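Local coordinates for protein packaging enzyme P4 (Pseudomonas phage phi13, PDB 4BLP) that probably hydrolyses NTP as a RecA-like hexameric helicase motor that packages viral RNA into the phage procapsid, at residues Thr171-Trp174 and Thr180-Met183. Numbering follows the deposited sequence.
Sequences TIRW and TFDM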
loop_
_atom_site.group_PDB
_atom_site.type_symbol
_atom_site.label_atom_id
_atom_site.label_comp_id
_atom_site.label_asym_id
_atom_site.label_seq_id
_atom_site.Cartn_x
_atom_site.Cartn_y
_atom_site.Cartn_z
ATOM N N THR D 171 0.990 -15.752 35.938
ATOM C CA THR D 171 1.405 -14.852 34.855
ATOM C C THR D 171 1.431 -15.619 33.557
ATOM O O THR D 171 2.081 -16.662 33.457
ATOM C CB THR D 171 2.789 -14.233 35.169
ATOM O OG1 THR D 171 2.728 -13.515 36.415
ATOM C CG2 THR D 171 3.274 -13.286 34.050
ATOM N N ILE D 172 0.747 -15.086 32.548
ATOM C CA ILE D 172 0.788 -15.659 31.207
ATOM C C ILE D 172 1.973 -15.008 30.507
ATOM O O ILE D 172 2.100 -13.782 30.543
ATOM C CB ILE D 172 -0.527 -15.434 30.459
ATOM C CG1 ILE D 172 -1.621 -16.281 31.131
ATOM C CG2 ILE D 172 -0.375 -15.814 28.941
ATOM C CD1 ILE D 172 -2.974 -15.887 30.557
ATOM N N ARG D 173 2.841 -15.824 29.906
ATOM C CA ARG D 173 4.049 -15.296 29.256
ATOM C C ARG D 173 3.894 -15.419 27.758
ATOM O O ARG D 173 3.741 -16.530 27.240
ATOM C CB ARG D 173 5.284 -16.061 29.801
ATOM C CG ARG D 173 5.541 -15.641 31.279
ATOM C CD ARG D 173 6.452 -14.405 31.368
ATOM N NE ARG D 173 7.781 -14.808 30.909
ATOM C CZ ARG D 173 8.717 -13.976 30.457
ATOM N NH1 ARG D 173 8.506 -12.662 30.448
ATOM N NH2 ARG D 173 9.859 -14.452 29.993
ATOM N N TRP D 174 3.831 -14.267 27.075
ATOM C CA TRP D 174 3.582 -14.211 25.634
ATOM C C TRP D 174 4.466 -13.200 24.946
ATOM O O TRP D 174 4.481 -12.015 25.340
ATOM C CB TRP D 174 2.097 -13.828 25.394
ATOM C CG TRP D 174 1.692 -13.822 23.932
ATOM C CD1 TRP D 174 2.051 -14.733 22.971
ATOM C CD2 TRP D 174 0.858 -12.846 23.275
ATOM N NE1 TRP D 174 1.522 -14.361 21.747
ATOM C CE2 TRP D 174 0.789 -13.207 21.906
ATOM C CE3 TRP D 174 0.196 -11.667 23.705
ATOM C CZ2 TRP D 174 0.020 -12.481 20.972
ATOM C CZ3 TRP D 174 -0.573 -10.950 22.785
ATOM C CH2 TRP D 174 -0.644 -11.345 21.433
ATOM N N THR D 180 14.603 -16.678 33.753
ATOM C CA THR D 180 14.512 -17.542 34.949
ATOM C C THR D 180 13.068 -17.604 35.474
ATOM O O THR D 180 12.628 -18.676 35.887
ATOM C CB THR D 180 15.485 -17.122 36.046
ATOM O OG1 THR D 180 15.226 -15.771 36.434
ATOM C CG2 THR D 180 16.929 -17.301 35.625
ATOM N N PHE D 181 12.312 -16.483 35.359
ATOM C CA PHE D 181 10.882 -16.388 35.728
ATOM C C PHE D 181 10.080 -17.560 35.163
ATOM O O PHE D 181 9.180 -18.070 35.835
ATOM C CB PHE D 181 10.301 -15.076 35.169
ATOM C CG PHE D 181 8.877 -14.816 35.601
ATOM C CD1 PHE D 181 8.606 -14.171 36.802
ATOM C CD2 PHE D 181 7.805 -15.235 34.816
ATOM C CE1 PHE D 181 7.283 -13.970 37.219
ATOM C CE2 PHE D 181 6.486 -15.038 35.239
ATOM C CZ PHE D 181 6.236 -14.428 36.446
ATOM N N ASP D 182 10.392 -17.979 33.899
ATOM C CA ASP D 182 9.651 -19.056 33.218
ATOM C C ASP D 182 9.833 -20.438 33.874
ATOM O O ASP D 182 9.020 -21.335 33.615
ATOM C CB ASP D 182 10.002 -19.118 31.725
ATOM C CG ASP D 182 9.573 -17.845 31.021
ATOM O OD1 ASP D 182 8.380 -17.464 31.156
ATOM O OD2 ASP D 182 10.460 -17.136 30.495
ATOM N N MET D 183 10.847 -20.586 34.717
ATOM C CA MET D 183 11.096 -21.860 35.423
ATOM C C MET D 183 10.694 -21.793 36.916
ATOM O O MET D 183 10.224 -22.790 37.460
ATOM C CB MET D 183 12.563 -22.388 35.301
ATOM C CG MET D 183 13.648 -21.378 34.871
ATOM S SD MET D 183 15.245 -21.559 35.746
ATOM C CE MET D 183 16.377 -20.867 34.551
#
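T171, on strand 170-173, meets the rim of the F181 ring: its OG1 lies near the ring plane, 3.6 Å from F181 CZ, while CB and CG2 rest against CE2 and CZ. A beta-branched residue suits the extended strand backbone, and threonine's methyl and hydroxyl both reach the phenyl rim. F181 reaches back from the helix because its CG stands anti to the backbone N (chi1 -175°). R173 supplies the polar half of the contact. Bent at chi2 and chi3, its chain passes F181, with R173 CD 3.8 Å from F181 CD2, and then presents the guanidinium side-on to D182. R173 NE gives a nearly straight bond to D182 OD1 (2.7 Å, 174°). R173 NH2 binds D182 OD2 at 2.8 Å. Both oxygens use syn lone pairs, and the two planes are nearly coplanar, 27° apart. Arginine's long, bendable chain and flat multi-donor end are matched by aspartate's short two-oxygen acceptor. R173 NH1 pairs with D213, and P129 of a second subunit packs on both R173 and D182. The contact thus ties strand to helix within a beta-alpha-beta unit of the RecA-like core. Bonds to carboxylates from NE, NH2 and NH1 fix the rotation of this buried guanidinium and probably offset the cost of burying its charge.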